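Local coordinates for bitiscetin (Bitis arietans, PDB 1JWI), which binds von Willebrand factor and induces its interaction, through the A1 domain, with platelet GPIb alpha, so that platelets aggregate, at residues A[5-10]-A[15-20]; A[9-14]-A[48-53]. All coordinates share one frame; numbering follows the deposited sequence.

Contact 1. Residues A[5-10]-A[15-20]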
loop_
_atom_site.group_PDB
_atom_site.type_symbol
_atom_site.label_atom_id
_atom_site.label_comp_id
_atom_site.label_asym_id
_atom_site.label_seq_id
_atom_site.Cartn_x
_atom_site.Cartn_y
_atom_site.Cartn_z
ATOM N N LEU A 5 -34.882 -3.856 8.042
ATOM C CA LEU A 5 -35.748 -3.814 6.873
ATOM C C LEU A 5 -35.821 -5.247 6.353
ATOM O O LEU A 5 -34.898 -6.039 6.560
ATOM C CB LEU A 5 -35.183 -2.876 5.803
ATOM C CG LEU A 5 -35.471 -1.382 6.001
ATOM C CD1 LEU A 5 -34.864 -0.886 7.307
ATOM C CD2 LEU A 5 -34.906 -0.605 4.823
ATOM N N PRO A 6 -36.918 -5.600 5.665
ATOM C CA PRO A 6 -37.093 -6.954 5.134
ATOM C C PRO A 6 -35.958 -7.531 4.286
ATOM O O PRO A 6 -35.795 -8.750 4.220
ATOM C CB PRO A 6 -38.412 -6.853 4.363
ATOM C CG PRO A 6 -38.439 -5.411 3.924
ATOM C CD PRO A 6 -37.970 -4.696 5.165
ATOM N N ASP A 7 -35.168 -6.672 3.648
ATOM C CA ASP A 7 -34.081 -7.161 2.801
ATOM C C ASP A 7 -32.671 -7.046 3.391
ATOM O O ASP A 7 -31.676 -7.217 2.684
ATOM C CB ASP A 7 -34.150 -6.477 1.432
ATOM C CG ASP A 7 -34.092 -4.965 1.520
ATOM O OD1 ASP A 7 -34.711 -4.390 2.439
ATOM O OD2 ASP A 7 -33.442 -4.347 0.651
ATOM N N TRP A 8 -32.593 -6.764 4.687
ATOM C CA TRP A 8 -31.316 -6.661 5.386
ATOM C C TRP A 8 -31.234 -7.861 6.314
ATOM O O TRP A 8 -32.250 -8.499 6.588
ATOM C CB TRP A 8 -31.252 -5.373 6.221
ATOM C CG TRP A 8 -31.090 -4.117 5.410
ATOM C CD1 TRP A 8 -31.879 -3.699 4.382
ATOM C CD2 TRP A 8 -30.066 -3.123 5.560
ATOM N NE1 TRP A 8 -31.411 -2.509 3.877
ATOM C CE2 TRP A 8 -30.299 -2.133 4.582
ATOM C CE3 TRP A 8 -28.972 -2.974 6.427
ATOM C CZ2 TRP A 8 -29.478 -1.006 4.441
ATOM C CZ3 TRP A 8 -28.151 -1.847 6.288
ATOM C CH2 TRP A 8 -28.413 -0.882 5.301
ATOM N N SER A 9 -30.034 -8.171 6.793
ATOM C CA SER A 9 -29.853 -9.287 7.715
ATOM C C SER A 9 -29.537 -8.732 9.097
ATOM O O SER A 9 -28.862 -7.708 9.224
ATOM C CB SER A 9 -28.708 -10.197 7.250
ATOM O OG SER A 9 -28.954 -10.705 5.952
ATOM N N SER A 10 -30.021 -9.403 10.135
ATOM C CA SER A 10 -29.778 -8.955 11.502
ATOM C C SER A 10 -28.713 -9.795 12.186
ATOM O O SER A 10 -28.704 -11.021 12.064
ATOM C CB SER A 10 -31.075 -9.008 12.306
ATOM O OG SER A 10 -31.661 -10.291 12.213
ATOM N N CYS A 15 -27.849 -4.326 11.677
ATOM C CA CYS A 15 -28.485 -4.742 10.430
ATOM C C CYS A 15 -27.458 -4.609 9.304
ATOM O O CYS A 15 -26.796 -3.574 9.184
ATOM C CB CYS A 15 -29.701 -3.861 10.139
ATOM S SG CYS A 15 -31.012 -3.964 11.408
ATOM N N TYR A 16 -27.327 -5.653 8.486
ATOM C CA TYR A 16 -26.365 -5.655 7.383
ATOM C C TYR A 16 -26.995 -5.923 6.026
ATOM O O TYR A 16 -27.992 -6.641 5.913
ATOM C CB TYR A 16 -25.286 -6.720 7.591
ATOM C CG TYR A 16 -24.564 -6.659 8.912
ATOM C CD1 TYR A 16 -25.219 -6.975 10.100
ATOM C CD2 TYR A 16 -23.209 -6.333 8.969
ATOM C CE1 TYR A 16 -24.542 -6.978 11.315
ATOM C CE2 TYR A 16 -22.520 -6.334 10.177
ATOM C CZ TYR A 16 -23.193 -6.663 11.345
ATOM O OH TYR A 16 -22.508 -6.712 12.536
ATOM N N LYS A 17 -26.374 -5.369 4.994
ATOM C CA LYS A 17 -26.843 -5.545 3.629
ATOM C C LYS A 17 -25.687 -5.361 2.650
ATOM O O LYS A 17 -24.904 -4.415 2.765
ATOM C CB LYS A 17 -27.948 -4.529 3.324
ATOM C CG LYS A 17 -28.395 -4.471 1.869
ATOM C CD LYS A 17 -29.340 -5.598 1.532
ATOM C CE LYS A 17 -29.979 -5.411 0.158
ATOM N NZ LYS A 17 -30.924 -6.531 -0.130
ATOM N N VAL A 18 -25.589 -6.283 1.695
ATOM C CA VAL A 18 -24.564 -6.243 0.656
ATOM C C VAL A 18 -25.229 -5.648 -0.582
ATOM O O VAL A 18 -26.225 -6.181 -1.072
ATOM C CB VAL A 18 -24.053 -7.674 0.320
ATOM C CG1 VAL A 18 -23.101 -7.633 -0.863
ATOM C CG2 VAL A 18 -23.370 -8.285 1.540
ATOM N N PHE A 19 -24.695 -4.538 -1.079
ATOM C CA PHE A 19 -25.260 -3.891 -2.262
ATOM C C PHE A 19 -24.481 -4.278 -3.513
ATOM O O PHE A 19 -23.249 -4.183 -3.549
ATOM C CB PHE A 19 -25.256 -2.374 -2.077
ATOM C CG PHE A 19 -26.277 -1.886 -1.089
ATOM C CD1 PHE A 19 -27.573 -1.593 -1.497
ATOM C CD2 PHE A 19 -25.951 -1.743 0.256
ATOM C CE1 PHE A 19 -28.531 -1.167 -0.580
ATOM C CE2 PHE A 19 -26.904 -1.317 1.181
ATOM C CZ PHE A 19 -28.196 -1.028 0.760
ATOM N N LYS A 20 -25.205 -4.721 -4.539
ATOM C CA LYS A 20 -24.582 -5.138 -5.784
ATOM C C LYS A 20 -24.249 -3.981 -6.719
ATOM O O LYS A 20 -23.411 -4.128 -7.606
ATOM C CB LYS A 20 -25.465 -6.165 -6.501
ATOM C CG LYS A 20 -25.413 -7.549 -5.864
ATOM C CD LYS A 20 -25.967 -8.623 -6.788
ATOM C CE LYS A 20 -27.485 -8.598 -6.825
ATOM N NZ LYS A 20 -28.063 -8.834 -5.471
#

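Contact 2. Residues A[9-14]-A[48-53]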
loop_
_atom_site.group_PDB
_atom_site.type_symbol
_atom_site.label_atom_id
_atom_site.label_comp_id
_atom_site.label_asym_id
_atom_site.label_seq_id
_atom_site.Cartn_x
_atom_site.Cartn_y
_atom_site.Cartn_z
ATOM N N SER A 9 -30.034 -8.171 6.793
ATOM C CA SER A 9 -29.853 -9.287 7.715
ATOM C C SER A 9 -29.537 -8.732 9.097
ATOM O O SER A 9 -28.862 -7.708 9.224
ATOM C CB SER A 9 -28.708 -10.197 7.250
ATOM O OG SER A 9 -28.954 -10.705 5.952
ATOM N N SER A 10 -30.021 -9.403 10.135
ATOM C CA SER A 10 -29.778 -8.955 11.502
ATOM C C SER A 10 -28.713 -9.795 12.186
ATOM O O SER A 10 -28.704 -11.021 12.064
ATOM C CB SER A 10 -31.075 -9.008 12.306
ATOM O OG SER A 10 -31.661 -10.291 12.213
ATOM N N TYR A 11 -27.813 -9.128 12.904
ATOM C CA TYR A 11 -26.741 -9.817 13.610
ATOM C C TYR A 11 -26.243 -9.034 14.824
ATOM O O TYR A 11 -25.821 -7.885 14.703
ATOM C CB TYR A 11 -25.572 -10.099 12.657
ATOM C CG TYR A 11 -24.393 -10.765 13.328
ATOM C CD1 TYR A 11 -23.413 -10.009 13.977
ATOM C CD2 TYR A 11 -24.280 -12.154 13.362
ATOM C CE1 TYR A 11 -22.355 -10.623 14.648
ATOM C CE2 TYR A 11 -23.225 -12.778 14.033
ATOM C CZ TYR A 11 -22.269 -12.007 14.673
ATOM O OH TYR A 11 -21.239 -12.615 15.358
ATOM N N LYS A 12 -26.306 -9.672 15.990
ATOM C CA LYS A 12 -25.855 -9.080 17.247
ATOM C C LYS A 12 -26.130 -7.591 17.423
ATOM O O LYS A 12 -25.221 -6.822 17.737
ATOM C CB LYS A 12 -24.356 -9.340 17.443
ATOM C CG LYS A 12 -24.022 -10.701 18.048
ATOM C CD LYS A 12 -22.544 -11.052 17.875
ATOM C CE LYS A 12 -21.621 -9.949 18.372
ATOM N NZ LYS A 12 -20.204 -10.198 17.964
ATOM N N GLY A 13 -27.378 -7.183 17.223
ATOM C CA GLY A 13 -27.724 -5.786 17.410
ATOM C C GLY A 13 -27.538 -4.856 16.227
ATOM O O GLY A 13 -27.780 -3.658 16.346
ATOM N N HIS A 14 -27.104 -5.387 15.089
ATOM C CA HIS A 14 -26.915 -4.562 13.898
ATOM C C HIS A 14 -27.624 -5.165 12.685
ATOM O O HIS A 14 -27.958 -6.354 12.670
ATOM C CB HIS A 14 -25.422 -4.396 13.568
ATOM C CG HIS A 14 -24.684 -3.500 14.512
ATOM N ND1 HIS A 14 -23.996 -3.976 15.610
ATOM C CD2 HIS A 14 -24.529 -2.155 14.526
ATOM C CE1 HIS A 14 -23.451 -2.963 16.256
ATOM N NE2 HIS A 14 -23.757 -1.846 15.622
ATOM N N ALA A 48 -16.642 -11.016 11.743
ATOM C CA ALA A 48 -15.957 -11.180 10.463
ATOM C C ALA A 48 -16.521 -12.371 9.694
ATOM O O ALA A 48 -16.818 -12.267 8.505
ATOM C CB ALA A 48 -14.452 -11.368 10.693
ATOM N N ASP A 49 -16.654 -13.506 10.378
ATOM C CA ASP A 49 -17.172 -14.716 9.752
ATOM C C ASP A 49 -18.593 -14.515 9.240
ATOM O O ASP A 49 -18.978 -15.091 8.224
ATOM C CB ASP A 49 -17.120 -15.890 10.735
ATOM C CG ASP A 49 -15.700 -16.375 10.990
ATOM O OD1 ASP A 49 -14.793 -16.023 10.203
ATOM O OD2 ASP A 49 -15.490 -17.125 11.966
ATOM N N PHE A 50 -19.368 -13.687 9.935
ATOM C CA PHE A 50 -20.735 -13.415 9.510
ATOM C C PHE A 50 -20.716 -12.615 8.213
ATOM O O PHE A 50 -21.387 -12.973 7.246
ATOM C CB PHE A 50 -21.498 -12.622 10.574
ATOM C CG PHE A 50 -22.819 -12.083 10.086
ATOM C CD1 PHE A 50 -23.860 -12.946 9.753
ATOM C CD2 PHE A 50 -22.997 -10.716 9.894
ATOM C CE1 PHE A 50 -25.058 -12.455 9.235
ATOM C CE2 PHE A 50 -24.191 -10.213 9.376
ATOM C CZ PHE A 50 -25.223 -11.085 9.044
ATOM N N VAL A 51 -19.950 -11.523 8.205
ATOM C CA VAL A 51 -19.836 -10.665 7.026
ATOM C C VAL A 51 -19.301 -11.448 5.825
ATOM O O VAL A 51 -19.756 -11.252 4.695
ATOM C CB VAL A 51 -18.922 -9.438 7.312
ATOM C CG1 VAL A 51 -18.673 -8.642 6.033
ATOM C CG2 VAL A 51 -19.581 -8.541 8.345
ATOM N N THR A 52 -18.348 -12.341 6.074
ATOM C CA THR A 52 -17.781 -13.163 5.004
ATOM C C THR A 52 -18.864 -14.077 4.429
ATOM O O THR A 52 -18.924 -14.298 3.226
ATOM C CB THR A 52 -16.611 -14.042 5.518
ATOM O OG1 THR A 52 -15.476 -13.210 5.791
ATOM C CG2 THR A 52 -16.226 -15.090 4.483
ATOM N N LYS A 53 -19.718 -14.603 5.298
ATOM C CA LYS A 53 -20.801 -15.496 4.875
ATOM C C LYS A 53 -21.856 -14.727 4.075
ATOM O O LYS A 53 -22.306 -15.174 3.017
ATOM C CB LYS A 53 -21.446 -16.144 6.107
ATOM C CG LYS A 53 -22.590 -17.091 5.792
ATOM C CD LYS A 53 -23.191 -17.665 7.068
ATOM C CE LYS A 53 -24.310 -18.648 6.759
ATOM N NZ LYS A 53 -24.879 -19.212 8.011
#

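Contact 1. Residues A[5-10]-A[15-20]
The indole of W8 lies across the start of the K17 side chain: K17 CB sits over the middle of the six-membered ring, 3.5 Å from its centroid and close to the ring normal, a CH-pi contact. The two side chains cross at about a right angle. K17 CG stands anti to its backbone N (chi1 172°), and with a bend at chi2 the chain climbs past the indole to the turn that ends at W8. There K17 NZ donates to D7 O at 3.0 Å, the donor tilted 26° out of the carbonyl plane. A weak, longer bond from K17 NZ to D7 OD2, 3.4 Å, is also a salt bridge, so one ammonium group meets both the backbone and the carboxylate of D7.

At the far end of the indole, W8 CZ2 meets F19 CZ at 3.9 Å; here F19 turns its edge toward the W8 face in an offset edge-to-face pair, planes at 78°. C15 brings its carbonyl O to the indole edge near CE3, while its SG is disulfide-bonded to C4. W8 also touches C125 of strand 121-126.

Beyond W8 the backbones pair as an antiparallel hairpin. S9 and Y16 form a hydrogen-bonded pair, S9 N to Y16 O and Y16 N to S9 O, both 2.7 Å. S10 and C15 follow as a non-hydrogen-bonded pair. The Y16 hydroxyl is hydrogen-bonded to E47 of helix 45-58.

Thus K17 serves two chemistries: its aliphatic root packs on tryptophan and its ammonium group closes on the type I turn from L5 to W8, tying the N-terminal turn to the strand beyond its short pairing.

Contact 2. Residues A[9-14]-A[48-53]
Y11 and F50 lay their rings nearly parallel, planes 13° apart and centroids 4.5 Å apart, in an offset stack. The two side chains slide past each other in opposite directions, so each ring also looks onto the other's beta carbon. Y11 CB lies 3.8 Å from the centroid of the F50 ring and F50 CB lies 4.1 Å from that of Y11, two reciprocal CH-pi contacts over ring faces. Y11 CB to F50 CE2 and Y11 CD2 to F50 CG are both 3.6 Å. Both residues carry CG anti to the backbone N (chi1 178° for Y11, 169° for F50), which carries each ring from its own backbone toward the other segment.

S9 comes at a different part of the phenylalanine: its CB meets F50 CZ at 4.0 Å, near the ring plane and at the edge. The opposite face of the Y11 ring carries CG of K12, toward its rim; K12 is the next residue in the type I' turn from Y11 to H14.

No hydrogen bond crosses between the segments, and the joint is apolar. Y16 of strand 14-20 adds an edge-to-face contact with F50, making an aromatic cluster. The arrangement docks the N-terminal beta hairpin on helix 45-58, the second helix of the C-type lectin-like fold on which snaclecs are built.

In the fold
Both contacts lie toward the surface, on the same side of the chain's centre, and share strand 9-11, an outermost strand, within this chain, of its four-stranded antiparallel sheet. Contact 1 works largely within that sheet, joining the strand and its preceding turn to strand 14-20 by backbone pairing, a lysine and a tryptophan; contact 2 turns to helix 45-58 and is wholly apolar, chiefly two stacked rings. Contact 1 spans both faces of the sheet, S10 and C15 on one, S9 and Y16 on the other, where helix 45-58 lies; contact 2 uses that second face. There the contacts meet, Y16 touching both Y11 and F50.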